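Local coordinates for protein DR hemagglutinin structural subunit (Escherichia coli, PDB 1UT1) that serves as the structural subunit and adhesin of Dr fimbriae, binding the Dr blood group antigen and mediating adherence to the upper urinary tract, at residues A[19-24]-A[136-141]. The protein carries 3 engineered substitutions. Numbering follows the deposited sequence.
Sequences TTKLTV and NYTLTL. With SO4 (sulfate ion), chain O; EDO (1,2-ethanediol), chain H.
Backbone pairing sets this contact: residues 19-24 of strand 16-25 run antiparallel to 136-141 of strand 135-147, with T20–L139 and L22–Y137 as the hydrogen-bonded pairs. The straightest of the four amide bonds is T20 N to L139 O (2.8 Å, 174° at the hydrogen); L139 N returns to T20 O, and L22 and Y137 exchange bonds likewise. CA-H...O contacts fill in between, among them T138 CA to T20 O at 3.3 Å. A water links T20 OG1 (2.6 Å) to L139 O, to which it donates. These strands belong to the immunoglobulin-like beta fold of the Dr adhesins, where the face bearing T20, L22, Y137 and L139 is buried: T20 and L22 pack on I50, and L22, Y137 and L139 on L81. V24 CG2 rests 3.7 Å from Y137 CD2, and equally near CE2, in an apolar contact, while L22 O lies at the ring edge, in plane; the phenol OH bonds to P133 O. The face bearing T19, T23, N136, T138 and T140 mixes polar and methyl contacts. T23 and N136 lie side by side, and T23 OG1 donates to N136 OD1 (2.8 Å) in the amide plane, while ND2 bonds to D84. At the far end, T19 CG2, anti to its backbone N, meets T138 CG2 at a tight 3.3 Å. Another water joins T19 OG1 to T140 OG1.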
loop_
_atom_site.group_PDB
_atom_site.type_symbol
_atom_site.label_atom_id
_atom_site.label_comp_id
_atom_site.label_asym_id
_atom_site.label_seq_id
_atom_site.Cartn_x
_atom_site.Cartn_y
_atom_site.Cartn_z
ATOM N N THR A 19 -0.824 6.231 9.590
ATOM C CA THR A 19 0.560 6.295 9.168
ATOM C C THR A 19 0.837 7.691 8.621
ATOM O O THR A 19 0.143 8.140 7.706
ATOM C CB THR A 19 0.817 5.238 8.084
ATOM O OG1 THR A 19 0.480 3.934 8.600
ATOM C CG2 THR A 19 2.277 5.258 7.634
ATOM N N THR A 20 1.798 8.389 9.237
ATOM C CA THR A 20 2.204 9.746 8.835
ATOM C C THR A 20 3.503 9.626 8.067
ATOM O O THR A 20 4.467 9.046 8.557
ATOM C CB THR A 20 2.431 10.637 10.088
ATOM O OG1 THR A 20 1.176 10.804 10.779
ATOM C CG2 THR A 20 2.992 12.027 9.689
ATOM N N LYS A 21 3.490 10.079 6.823
ATOM C CA LYS A 21 4.617 9.894 5.926
ATOM C C LYS A 21 5.142 11.229 5.465
ATOM O O LYS A 21 4.370 12.209 5.290
ATOM C CB LYS A 21 4.167 9.102 4.707
ATOM C CG LYS A 21 3.789 7.658 5.029
ATOM C CD LYS A 21 3.528 6.864 3.742
ATOM C CE LYS A 21 2.834 5.529 4.037
ATOM N NZ LYS A 21 1.832 5.156 2.983
ATOM N N LEU A 22 6.450 11.275 5.232
ATOM C CA LEU A 22 7.061 12.493 4.740
ATOM C C LEU A 22 8.268 12.096 3.910
ATOM O O LEU A 22 9.077 11.335 4.365
ATOM C CB LEU A 22 7.523 13.387 5.937
ATOM C CG LEU A 22 8.372 14.598 5.542
ATOM C CD1 LEU A 22 7.545 15.565 4.807
ATOM C CD2 LEU A 22 9.046 15.254 6.755
ATOM N N THR A 23 8.399 12.656 2.712
ATOM C CA THR A 23 9.616 12.503 1.939
ATOM C C THR A 23 10.446 13.778 2.105
ATOM O O THR A 23 9.953 14.897 1.887
ATOM C CB THR A 23 9.312 12.258 0.458
ATOM O OG1 THR A 23 8.636 10.995 0.327
ATOM C CG2 THR A 23 10.607 12.253 -0.351
ATOM N N VAL A 24 11.699 13.598 2.510
ATOM C CA VAL A 24 12.622 14.712 2.737
ATOM C C VAL A 24 13.542 14.798 1.504
ATOM O O VAL A 24 14.017 13.776 1.008
ATOM C CB VAL A 24 13.471 14.476 4.015
ATOM C CG1 VAL A 24 14.577 15.583 4.178
ATOM C CG2 VAL A 24 12.545 14.467 5.242
ATOM N N ASN A 136 12.536 8.669 2.702
ATOM C CA ASN A 136 11.118 8.517 3.065
ATOM C C ASN A 136 11.042 8.151 4.519
ATOM O O ASN A 136 11.702 7.213 4.980
ATOM C CB ASN A 136 10.455 7.414 2.215
ATOM C CG ASN A 136 10.630 7.652 0.745
ATOM O OD1 ASN A 136 10.262 8.713 0.234
ATOM N ND2 ASN A 136 11.361 6.757 0.087
ATOM N N TYR A 137 10.261 8.915 5.254
ATOM C CA TYR A 137 10.169 8.782 6.696
ATOM C C TYR A 137 8.746 8.485 7.060
ATOM O O TYR A 137 7.834 8.986 6.435
ATOM C CB TYR A 137 10.596 10.108 7.343
ATOM C CG TYR A 137 12.082 10.352 7.232
ATOM C CD1 TYR A 137 12.943 10.042 8.295
ATOM C CD2 TYR A 137 12.629 10.893 6.066
ATOM C CE1 TYR A 137 14.330 10.214 8.172
ATOM C CE2 TYR A 137 14.011 11.128 5.949
ATOM C CZ TYR A 137 14.859 10.709 6.980
ATOM O OH TYR A 137 16.221 10.921 6.870
ATOM N N THR A 138 8.568 7.699 8.115
ATOM C CA THR A 138 7.231 7.239 8.497
ATOM C C THR A 138 7.078 7.206 10.024
ATOM O O THR A 138 8.027 6.822 10.746
ATOM C CB THR A 138 6.995 5.751 7.921
ATOM O OG1 THR A 138 7.290 5.710 6.510
ATOM C CG2 THR A 138 5.564 5.310 8.121
ATOM N N LEU A 139 5.865 7.533 10.498
ATOM C CA LEU A 139 5.505 7.395 11.904
ATOM C C LEU A 139 4.160 6.671 11.920
ATOM O O LEU A 139 3.199 7.111 11.285
ATOM C CB LEU A 139 5.355 8.739 12.614
ATOM C CG LEU A 139 4.641 8.669 13.979
ATOM C CD1 LEU A 139 5.473 7.887 14.988
ATOM C CD2 LEU A 139 4.390 10.088 14.504
ATOM N N THR A 140 4.115 5.519 12.578
ATOM C CA THR A 140 2.894 4.715 12.586
ATOM C C THR A 140 2.301 4.673 14.006
ATOM O O THR A 140 3.026 4.403 14.979
ATOM C CB THR A 140 3.220 3.294 12.101
ATOM O OG1 THR A 140 3.726 3.358 10.755
ATOM C CG2 THR A 140 1.979 2.431 12.123
ATOM N N LEU A 141 1.015 5.011 14.128
ATOM C CA LEU A 141 0.327 5.086 15.439
ATOM C C LEU A 141 -0.932 4.221 15.407
ATOM O O LEU A 141 -1.742 4.308 14.476
ATOM C CB LEU A 141 -0.087 6.520 15.756
ATOM C CG LEU A 141 1.083 7.534 15.916
ATOM C CD1 LEU A 141 0.553 8.992 15.890
ATOM C CD2 LEU A 141 1.815 7.274 17.198
HETATM S S SO4 O . -4.005 6.764 7.280
HETATM O O1 SO4 O . -3.545 7.037 5.877
HETATM O O2 SO4 O . -4.755 5.501 7.396
HETATM O O3 SO4 O . -2.768 6.601 8.099
HETATM O O4 SO4 O . -4.661 7.946 7.802
HETATM C C1 EDO H . 14.207 10.257 -1.173
HETATM O O1 EDO H . 13.288 10.170 -2.251
HETATM C C2 EDO H . 15.155 11.425 -1.438
HETATM O O2 EDO H . 14.414 12.654 -1.429
HETATM O O HOH W 1 2.695 1.987 8.877
HETATM O O HOH W 2 0.667 8.722 12.193
#